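MIP07328p (Drosophila melanogaster, PDB 6FKK) probably acts as a chemorepellent axon-guidance cue that binds semaphorin receptors, here represented by its first two extracellular domains. Local coordinates at residues 105-113 with 132-142; 28-36 with 452-460. All coordinates share one frame; numbering follows the deposited sequence.

Contact 1 (105-113 with 132-142); sequences YKPRCRHYT and RYEVSRDVEAQ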
loop_
_atom_site.group_PDB
_atom_site.type_symbol
_atom_site.label_atom_id
_atom_site.label_comp_id
_atom_site.label_asym_id
_atom_site.label_seq_id
_atom_site.Cartn_x
_atom_site.Cartn_y
_atom_site.Cartn_z
ATOM N N TYR A 105 18.427 -12.763 -11.159
ATOM C CA TYR A 105 18.351 -11.771 -12.231
ATOM C C TYR A 105 18.064 -12.421 -13.583
ATOM O O TYR A 105 18.541 -11.961 -14.624
ATOM C CB TYR A 105 19.624 -10.921 -12.293
ATOM C CG TYR A 105 19.761 -9.957 -11.132
ATOM C CD1 TYR A 105 20.077 -10.411 -9.859
ATOM C CD2 TYR A 105 19.573 -8.591 -11.312
ATOM C CE1 TYR A 105 20.201 -9.535 -8.796
ATOM C CE2 TYR A 105 19.697 -7.706 -10.255
ATOM C CZ TYR A 105 20.011 -8.184 -8.999
ATOM O OH TYR A 105 20.135 -7.309 -7.943
ATOM N N LYS A 106 17.286 -13.500 -13.570
ATOM C CA LYS A 106 16.793 -14.150 -14.785
ATOM C C LYS A 106 15.338 -14.524 -14.541
ATOM O O LYS A 106 14.990 -15.705 -14.430
ATOM C CB LYS A 106 17.643 -15.373 -15.134
ATOM C CG LYS A 106 17.350 -15.994 -16.493
ATOM C CD LYS A 106 18.193 -17.244 -16.712
ATOM C CE LYS A 106 17.973 -17.836 -18.097
ATOM N NZ LYS A 106 16.572 -18.294 -18.305
ATOM N N PRO A 107 14.454 -13.528 -14.444
ATOM C CA PRO A 107 13.098 -13.788 -13.941
ATOM C C PRO A 107 12.308 -14.719 -14.850
ATOM O O PRO A 107 12.353 -14.612 -16.077
ATOM C CB PRO A 107 12.469 -12.391 -13.881
ATOM C CG PRO A 107 13.252 -11.576 -14.851
ATOM C CD PRO A 107 14.651 -12.111 -14.796
ATOM N N ARG A 108 11.584 -15.645 -14.223
ATOM C CA ARG A 108 10.759 -16.621 -14.921
ATOM C C ARG A 108 9.411 -16.718 -14.221
ATOM O O ARG A 108 9.267 -16.341 -13.056
ATOM C CB ARG A 108 11.430 -18.004 -14.963
ATOM C CG ARG A 108 12.876 -17.996 -15.436
ATOM C CD ARG A 108 12.975 -17.909 -16.949
ATOM N NE ARG A 108 12.508 -19.134 -17.592
ATOM C CZ ARG A 108 12.631 -19.387 -18.890
ATOM N NH1 ARG A 108 13.210 -18.500 -19.688
ATOM N NH2 ARG A 108 12.178 -20.528 -19.391
ATOM N N CYS A 109 8.417 -17.228 -14.948
ATOM C CA CYS A 109 7.099 -17.505 -14.395
ATOM C C CYS A 109 6.733 -18.963 -14.641
ATOM O O CYS A 109 7.180 -19.577 -15.615
ATOM C CB CYS A 109 6.020 -16.599 -15.001
ATOM S SG CYS A 109 6.064 -14.869 -14.466
ATOM N N ARG A 110 5.910 -19.511 -13.751
ATOM C CA ARG A 110 5.482 -20.898 -13.847
ATOM C C ARG A 110 4.004 -21.012 -13.509
ATOM O O ARG A 110 3.454 -20.196 -12.766
ATOM C CB ARG A 110 6.278 -21.817 -12.910
ATOM C CG ARG A 110 7.629 -22.268 -13.437
ATOM C CD ARG A 110 8.235 -23.299 -12.497
ATOM N NE ARG A 110 9.628 -23.601 -12.812
ATOM C CZ ARG A 110 10.423 -24.330 -12.035
ATOM N NH1 ARG A 110 9.961 -24.826 -10.895
ATOM N NH2 ARG A 110 11.679 -24.559 -12.393
ATOM N N HIS A 111 3.371 -22.042 -14.062
ATOM C CA HIS A 111 2.005 -22.411 -13.725
ATOM C C HIS A 111 2.011 -23.773 -13.045
ATOM O O HIS A 111 2.731 -24.684 -13.468
ATOM C CB HIS A 111 1.117 -22.443 -14.972
ATOM C CG HIS A 111 0.976 -21.114 -15.647
ATOM N ND1 HIS A 111 1.989 -20.543 -16.386
ATOM C CD2 HIS A 111 -0.059 -20.242 -15.691
ATOM C CE1 HIS A 111 1.584 -19.378 -16.859
ATOM N NE2 HIS A 111 0.345 -19.172 -16.452
ATOM N N TYR A 112 1.213 -23.908 -11.987
ATOM C CA TYR A 112 1.221 -25.103 -11.158
ATOM C C TYR A 112 -0.177 -25.700 -11.064
ATOM O O TYR A 112 -1.181 -25.046 -11.358
ATOM C CB TYR A 112 1.754 -24.806 -9.749
ATOM C CG TYR A 112 3.253 -24.623 -9.682
ATOM C CD1 TYR A 112 3.834 -23.381 -9.906
ATOM C CD2 TYR A 112 4.090 -25.693 -9.389
ATOM C CE1 TYR A 112 5.205 -23.211 -9.842
ATOM C CE2 TYR A 112 5.462 -25.533 -9.324
ATOM C CZ TYR A 112 6.015 -24.290 -9.552
ATOM O OH TYR A 112 7.380 -24.127 -9.486
ATOM N N THR A 113 -0.221 -26.962 -10.645
ATOM C CA THR A 113 -1.478 -27.670 -10.428
ATOM C C THR A 113 -1.323 -28.719 -9.332
ATOM O O THR A 113 -0.386 -29.518 -9.353
ATOM C CB THR A 113 -1.972 -28.357 -11.710
ATOM O OG1 THR A 113 -2.290 -27.367 -12.694
ATOM C CG2 THR A 113 -3.208 -29.196 -11.416
ATOM N N ARG A 132 0.142 -30.478 -4.135
ATOM C CA ARG A 132 0.340 -30.713 -5.560
ATOM C C ARG A 132 1.287 -29.665 -6.126
ATOM O O ARG A 132 1.058 -28.461 -5.961
ATOM C CB ARG A 132 -0.996 -30.678 -6.303
ATOM C CG ARG A 132 -1.974 -31.754 -5.864
ATOM C CD ARG A 132 -1.424 -33.136 -6.160
ATOM N NE ARG A 132 -0.906 -33.222 -7.522
ATOM C CZ ARG A 132 -1.658 -33.440 -8.595
ATOM N NH1 ARG A 132 -2.968 -33.595 -8.472
ATOM N NH2 ARG A 132 -1.098 -33.501 -9.796
ATOM N N TYR A 133 2.352 -30.126 -6.804
ATOM C CA TYR A 133 3.377 -29.249 -7.363
ATOM C C TYR A 133 3.808 -29.781 -8.738
ATOM O O TYR A 133 4.887 -30.337 -8.926
ATOM C CB TYR A 133 4.570 -29.104 -6.408
ATOM C CG TYR A 133 5.133 -30.405 -5.860
ATOM C CD1 TYR A 133 4.537 -31.044 -4.777
ATOM C CD2 TYR A 133 6.275 -30.978 -6.407
ATOM C CE1 TYR A 133 5.052 -32.226 -4.272
ATOM C CE2 TYR A 133 6.793 -32.159 -5.910
ATOM C CZ TYR A 133 6.181 -32.778 -4.842
ATOM O OH TYR A 133 6.698 -33.952 -4.344
ATOM N N GLU A 134 2.948 -29.599 -9.736
ATOM C CA GLU A 134 3.247 -29.984 -11.111
ATOM C C GLU A 134 3.443 -28.728 -11.949
ATOM O O GLU A 134 2.554 -27.872 -12.008
ATOM C CB GLU A 134 2.135 -30.849 -11.702
ATOM C CG GLU A 134 2.364 -31.206 -13.162
ATOM C CD GLU A 134 1.258 -32.063 -13.740
ATOM O OE1 GLU A 134 0.384 -32.507 -12.966
ATOM O OE2 GLU A 134 1.263 -32.290 -14.968
ATOM N N VAL A 135 4.600 -28.626 -12.603
ATOM C CA VAL A 135 4.953 -27.454 -13.403
ATOM C C VAL A 135 4.204 -27.555 -14.730
ATOM O O VAL A 135 4.571 -28.341 -15.606
ATOM C CB VAL A 135 6.464 -27.340 -13.616
ATOM C CG1 VAL A 135 6.786 -26.142 -14.500
ATOM C CG2 VAL A 135 7.183 -27.230 -12.279
ATOM N N SER A 136 3.151 -26.751 -14.885
ATOM C CA SER A 136 2.395 -26.740 -16.131
ATOM C C SER A 136 3.087 -25.920 -17.213
ATOM O O SER A 136 2.993 -26.261 -18.397
ATOM C CB SER A 136 0.984 -26.197 -15.889
ATOM O OG SER A 136 0.271 -26.996 -14.960
ATOM N N ARG A 137 3.786 -24.854 -16.832
ATOM C CA ARG A 137 4.399 -23.958 -17.800
ATOM C C ARG A 137 5.631 -23.316 -17.174
ATOM O O ARG A 137 5.763 -23.239 -15.951
ATOM C CB ARG A 137 3.398 -22.893 -18.273
ATOM C CG ARG A 137 3.868 -22.038 -19.436
ATOM C CD ARG A 137 2.782 -21.079 -19.898
ATOM N NE ARG A 137 3.266 -20.169 -20.933
ATOM C CZ ARG A 137 3.338 -20.475 -22.224
ATOM N NH1 ARG A 137 2.962 -21.674 -22.647
ATOM N NH2 ARG A 137 3.792 -19.584 -23.094
ATOM N N ASP A 138 6.544 -22.874 -18.037
ATOM C CA ASP A 138 7.748 -22.161 -17.622
ATOM C C ASP A 138 8.182 -21.288 -18.788
ATOM O O ASP A 138 8.473 -21.805 -19.872
ATOM C CB ASP A 138 8.860 -23.135 -17.221
ATOM C CG ASP A 138 10.000 -22.455 -16.478
ATOM O OD1 ASP A 138 10.275 -21.266 -16.743
ATOM O OD2 ASP A 138 10.626 -23.120 -15.624
ATOM N N VAL A 139 8.226 -19.973 -18.570
ATOM C CA VAL A 139 8.472 -19.006 -19.634
ATOM C C VAL A 139 9.151 -17.779 -19.034
ATOM O O VAL A 139 9.179 -17.589 -17.816
ATOM C CB VAL A 139 7.163 -18.618 -20.362
ATOM C CG1 VAL A 139 6.359 -17.615 -19.536
ATOM C CG2 VAL A 139 7.441 -18.095 -21.767
ATOM N N GLU A 140 9.704 -16.937 -19.908
ATOM C CA GLU A 140 10.334 -15.688 -19.498
ATOM C C GLU A 140 9.367 -14.821 -18.699
ATOM O O GLU A 140 8.147 -14.882 -18.877
ATOM C CB GLU A 140 10.817 -14.914 -20.723
ATOM C CG GLU A 140 9.731 -14.706 -21.774
ATOM C CD GLU A 140 9.921 -13.436 -22.580
ATOM O OE1 GLU A 140 10.528 -12.482 -22.049
ATOM O OE2 GLU A 140 9.464 -13.392 -23.744
ATOM N N ALA A 141 9.929 -13.991 -17.814
ATOM C CA ALA A 141 9.148 -13.046 -17.023
ATOM C C ALA A 141 9.666 -11.619 -17.169
ATOM O O ALA A 141 9.438 -10.788 -16.283
ATOM C CB ALA A 141 9.136 -13.448 -15.548
ATOM N N GLN A 142 10.367 -11.326 -18.263
ATOM C CA GLN A 142 10.864 -9.979 -18.510
ATOM C C GLN A 142 9.701 -8.999 -18.586
ATOM O O GLN A 142 8.807 -9.146 -19.424
ATOM C CB GLN A 142 11.672 -9.957 -19.807
ATOM C CG GLN A 142 12.227 -8.593 -20.180
ATOM C CD GLN A 142 12.914 -8.598 -21.531
ATOM O OE1 GLN A 142 12.809 -9.562 -22.289
ATOM N NE2 GLN A 142 13.622 -7.518 -21.841
#

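Contact 2 (28-36 with 452-460); sequences FKILDHNDE and ELVISTSKN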
loop_
_atom_site.group_PDB
_atom_site.type_symbol
_atom_site.label_atom_id
_atom_site.label_comp_id
_atom_site.label_asym_id
_atom_site.label_seq_id
_atom_site.Cartn_x
_atom_site.Cartn_y
_atom_site.Cartn_z
ATOM N N PHE A 28 11.616 -11.495 3.160
ATOM C CA PHE A 28 10.234 -11.943 3.053
ATOM C C PHE A 28 9.372 -10.910 2.331
ATOM O O PHE A 28 9.635 -9.704 2.375
ATOM C CB PHE A 28 9.649 -12.220 4.441
ATOM C CG PHE A 28 10.140 -13.496 5.068
ATOM C CD1 PHE A 28 10.501 -14.577 4.283
ATOM C CD2 PHE A 28 10.238 -13.614 6.445
ATOM C CE1 PHE A 28 10.952 -15.752 4.859
ATOM C CE2 PHE A 28 10.689 -14.786 7.025
ATOM C CZ PHE A 28 11.047 -15.856 6.230
ATOM N N LYS A 29 8.329 -11.403 1.667
ATOM C CA LYS A 29 7.346 -10.560 0.996
ATOM C C LYS A 29 6.009 -11.286 0.998
ATOM O O LYS A 29 5.942 -12.460 0.623
ATOM C CB LYS A 29 7.774 -10.235 -0.440
ATOM C CG LYS A 29 6.690 -9.586 -1.293
ATOM C CD LYS A 29 6.541 -8.100 -1.002
ATOM C CE LYS A 29 5.466 -7.476 -1.886
ATOM N NZ LYS A 29 5.728 -7.697 -3.339
ATOM N N ILE A 30 4.958 -10.593 1.423
ATOM C CA ILE A 30 3.626 -11.186 1.473
ATOM C C ILE A 30 3.030 -11.181 0.073
ATOM O O ILE A 30 2.985 -10.140 -0.594
ATOM C CB ILE A 30 2.727 -10.430 2.465
ATOM C CG1 ILE A 30 3.308 -10.502 3.879
ATOM C CG2 ILE A 30 1.317 -10.997 2.443
ATOM C CD1 ILE A 30 3.401 -11.908 4.436
ATOM N N LEU A 31 2.571 -12.348 -0.379
ATOM C CA LEU A 31 2.009 -12.499 -1.715
ATOM C C LEU A 31 0.496 -12.648 -1.731
ATOM O O LEU A 31 -0.144 -12.202 -2.684
ATOM C CB LEU A 31 2.637 -13.708 -2.420
ATOM C CG LEU A 31 4.158 -13.654 -2.580
ATOM C CD1 LEU A 31 4.666 -14.841 -3.383
ATOM C CD2 LEU A 31 4.581 -12.344 -3.228
ATOM N N ASP A 32 -0.088 -13.260 -0.703
ATOM C CA ASP A 32 -1.534 -13.404 -0.607
ATOM C C ASP A 32 -1.887 -13.699 0.843
ATOM O O ASP A 32 -1.142 -14.395 1.536
ATOM C CB ASP A 32 -2.053 -14.521 -1.523
ATOM C CG ASP A 32 -3.569 -14.570 -1.585
ATOM O OD1 ASP A 32 -4.171 -13.647 -2.174
ATOM O OD2 ASP A 32 -4.157 -15.533 -1.045
ATOM N N HIS A 33 -3.021 -13.167 1.296
ATOM C CA HIS A 33 -3.404 -13.332 2.689
ATOM C C HIS A 33 -4.918 -13.273 2.826
ATOM O O HIS A 33 -5.602 -12.560 2.085
ATOM C CB HIS A 33 -2.758 -12.263 3.580
ATOM C CG HIS A 33 -3.367 -10.902 3.432
ATOM N ND1 HIS A 33 -4.479 -10.504 4.142
ATOM C CD2 HIS A 33 -3.021 -9.850 2.653
ATOM C CE1 HIS A 33 -4.790 -9.265 3.809
ATOM N NE2 HIS A 33 -3.921 -8.845 2.908
ATOM N N ASN A 34 -5.428 -14.045 3.782
ATOM C CA ASN A 34 -6.797 -13.929 4.262
ATOM C C ASN A 34 -6.761 -14.096 5.779
ATOM O O ASN A 34 -5.690 -14.129 6.392
ATOM C CB ASN A 34 -7.722 -14.939 3.568
ATOM C CG ASN A 34 -7.158 -16.346 3.560
ATOM O OD1 ASN A 34 -7.161 -17.037 4.579
ATOM N ND2 ASN A 34 -6.684 -16.784 2.400
ATOM N N ASP A 35 -7.939 -14.211 6.393
ATOM C CA ASP A 35 -8.028 -14.239 7.850
ATOM C C ASP A 35 -7.404 -15.482 8.475
ATOM O O ASP A 35 -7.214 -15.502 9.696
ATOM C CB ASP A 35 -9.490 -14.133 8.289
ATOM C CG ASP A 35 -9.896 -12.711 8.630
ATOM O OD1 ASP A 35 -9.027 -11.815 8.587
ATOM O OD2 ASP A 35 -11.084 -12.492 8.944
ATOM N N GLU A 36 -7.077 -16.505 7.689
ATOM C CA GLU A 36 -6.597 -17.763 8.244
ATOM C C GLU A 36 -5.238 -18.203 7.724
ATOM O O GLU A 36 -4.476 -18.806 8.483
ATOM C CB GLU A 36 -7.618 -18.880 7.979
ATOM C CG GLU A 36 -8.970 -18.636 8.632
ATOM C CD GLU A 36 -10.000 -19.679 8.251
ATOM O OE1 GLU A 36 -9.703 -20.520 7.378
ATOM O OE2 GLU A 36 -11.110 -19.656 8.826
ATOM N N GLU A 452 5.689 -4.833 6.125
ATOM C CA GLU A 452 4.268 -4.935 5.829
ATOM C C GLU A 452 3.493 -5.214 7.110
ATOM O O GLU A 452 4.061 -5.600 8.135
ATOM C CB GLU A 452 3.983 -6.033 4.796
ATOM C CG GLU A 452 4.328 -5.656 3.364
ATOM C CD GLU A 452 4.436 -6.866 2.457
ATOM O OE1 GLU A 452 4.945 -7.908 2.920
ATOM O OE2 GLU A 452 4.013 -6.777 1.285
ATOM N N LEU A 453 2.177 -5.012 7.035
ATOM C CA LEU A 453 1.263 -5.306 8.132
ATOM C C LEU A 453 0.048 -6.032 7.579
ATOM O O LEU A 453 -0.557 -5.579 6.601
ATOM C CB LEU A 453 0.824 -4.030 8.859
ATOM C CG LEU A 453 1.885 -3.269 9.653
ATOM C CD1 LEU A 453 1.269 -2.064 10.349
ATOM C CD2 LEU A 453 2.559 -4.187 10.659
ATOM N N VAL A 454 -0.305 -7.153 8.202
ATOM C CA VAL A 454 -1.446 -7.966 7.802
ATOM C C VAL A 454 -2.383 -8.085 8.993
ATOM O O VAL A 454 -1.936 -8.348 10.117
ATOM C CB VAL A 454 -1.011 -9.357 7.307
ATOM C CG1 VAL A 454 -2.206 -10.122 6.753
ATOM C CG2 VAL A 454 0.080 -9.226 6.261
ATOM N N ILE A 455 -3.677 -7.901 8.748
ATOM C CA ILE A 455 -4.683 -7.871 9.799
ATOM C C ILE A 455 -5.608 -9.067 9.631
ATOM O O ILE A 455 -6.189 -9.267 8.556
ATOM C CB ILE A 455 -5.482 -6.559 9.778
ATOM C CG1 ILE A 455 -4.641 -5.414 10.347
ATOM C CG2 ILE A 455 -6.784 -6.716 10.543
ATOM C CD1 ILE A 455 -5.401 -4.111 10.464
ATOM N N SER A 456 -5.748 -9.854 10.695
ATOM C CA SER A 456 -6.732 -10.932 10.779
ATOM C C SER A 456 -7.692 -10.571 11.908
ATOM O O SER A 456 -7.360 -10.727 13.088
ATOM C CB SER A 456 -6.063 -12.280 11.025
ATOM O OG SER A 456 -7.037 -13.298 11.187
ATOM N N THR A 457 -8.881 -10.088 11.546
ATOM C CA THR A 457 -9.818 -9.613 12.558
ATOM C C THR A 457 -10.427 -10.767 13.343
ATOM O O THR A 457 -10.648 -10.651 14.555
ATOM C CB THR A 457 -10.917 -8.776 11.905
ATOM O OG1 THR A 457 -11.486 -9.502 10.808
ATOM C CG2 THR A 457 -10.348 -7.463 11.400
ATOM N N SER A 458 -10.707 -11.887 12.673
ATOM C CA SER A 458 -11.358 -13.005 13.345
ATOM C C SER A 458 -10.468 -13.616 14.419
ATOM O O SER A 458 -10.972 -14.072 15.452
ATOM C CB SER A 458 -11.763 -14.067 12.324
ATOM O OG SER A 458 -10.622 -14.677 11.750
ATOM N N LYS A 459 -9.155 -13.632 14.205
ATOM C CA LYS A 459 -8.217 -14.160 15.184
ATOM C C LYS A 459 -7.625 -13.079 16.078
ATOM O O LYS A 459 -6.762 -13.387 16.907
ATOM C CB LYS A 459 -7.093 -14.927 14.482
ATOM C CG LYS A 459 -7.578 -16.131 13.687
ATOM C CD LYS A 459 -6.420 -17.001 13.224
ATOM C CE LYS A 459 -6.909 -18.188 12.406
ATOM N NZ LYS A 459 -7.862 -19.051 13.163
ATOM N N ASN A 460 -8.073 -11.830 15.933
ATOM C CA ASN A 460 -7.585 -10.702 16.727
ATOM C C ASN A 460 -6.059 -10.634 16.691
ATOM O O ASN A 460 -5.386 -10.552 17.722
ATOM C CB ASN A 460 -8.104 -10.783 18.164
ATOM C CG ASN A 460 -7.942 -9.477 18.918
ATOM O OD1 ASN A 460 -8.671 -8.514 18.677
ATOM N ND2 ASN A 460 -6.991 -9.441 19.844
#

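Contact 1 (105-113 with 132-142)
Asp138 forms salt bridges to two arginines of the facing strand, one through each carboxylate oxygen. Arg110, extended from CG to NE, sends NE to OD2 of Asp138 at 3.0 Å. The N-H...O angle of 161° makes this bond fairly straight, although the donor lies well above the carboxylate plane. Arg108, bent at chi2 (-80°) and chi3, reaches the other oxygen. Its NE stands 3.2 Å from Asp138 OD1 on the syn side, and the bend lays one guanidinium face over the Val139 carbonyl carbon. A third bond fixes the rotation of the Arg110 guanidinium: NH1 meets Tyr112 OH at 3.0 Å, nearly in the guanidinium plane. Exchanging Arg110 for a methionine would probably leave Asp138 OD2 without its charged mate and free the Tyr112 hydroxyl to turn. Next to this network, CG2 of Val135 rests against CE2 of Tyr112 (3.8 Å), the two side chains lying alongside one another.

The regular antiparallel pairing is clearest at Cys109, whose N bonds to Val139 O at 170°. Packing is close there too, with Cys109 SG 3.6 Å from Ala141 CB. On the same face His111 and Arg137 run side by side, Arg137 CD being 3.7 Å from His111 CE1. Ser136 and Arg137 both oppose His111, a classic beta bulge, and past it the contact slackens: Thr113 and Glu134 exchange weak backbone bonds, while Arg132 and Tyr133 are exposed and poorly ordered.

These are the last two strands of an antiparallel four-stranded sheet, consistent with one blade of the sema beta-propeller. Strand 97-101 flanks 108-112 on its other side and is tied to it by the Cys100-Cys109 disulfide, Trp62 makes a cation-pi contact with Arg110, and 135-140 forms the sheet's outer edge.

Contact 2 (28-36 with 452-460)
With CG between its backbone N and carbonyl carbon (chi1 74°), the imidazole of His33 is turned to meet Val454, while an extended chain beyond CG (chi2 163°) carries the carboxylate of Glu452 to the backbone of Ile30. Val454 comes from the opposite direction and sets CG1 over one face of the His33 ring. The methyl lies 3.8 Å from the ring centroid and 27° off the normal, which meets the geometry of a CH-pi contact, though it is offset toward the ring's rim. Glu452 slides past Ile30 and takes its N-H on the syn lone pair of OE1, at 3.1 Å from Ile30 N. A strand-edge amide is thus bonded to a side chain. Its other oxygen, OE2, is 3.6 Å from Lys29 CE, but the ammonium itself stays farther off, so no salt bridge forms. Between these points Ile30 CG1 touches Val454 CG2 at 4.2 Å.

At the far end Ser456 OG donates to Asp35 O at 2.7 Å, and the Asp35 carboxylate faces the start of the Thr457-Asn460 type I turn, where Thr457 N makes a weak bond to OD1. An Asx turn at Asn34, whose OD1 accepts from Glu36 N, spans Asp35.

The strand axes pass 8.6 Å apart, too far for backbone pairing: two sheets meet here, mainly through side chains, consistent with the first and last blades of the sema beta-propeller. Strand 29-33 edges one and is backed by 37-41, strand 452-456 edges another beside 461-465, and Leu453 and Ile455 reach strand 386-396 of a third.

How the contacts relate
Contact 1 is a pairing within one sheet, whereas contact 2 joins two sheets. Their centres lie about 25 Å apart and their nearest atoms about 11 Å, without touching. Along the chain, residues 105-142 fall between the two partners of contact 2. Contact 2 joins segments more than 400 residues apart, consistent with the last blade, which also takes in strand 18-21, packing against the first. Contact 2's centre is the nearer to that of the chain, about 14 Å against about 26 Å for contact 1. Neither surrounds a ligand pocket: the side chain of Glu36 is about 4 Å from an N-acetylglucosamine, and that of Arg132 about 9 Å from one, both sugars belonging to attached glycans.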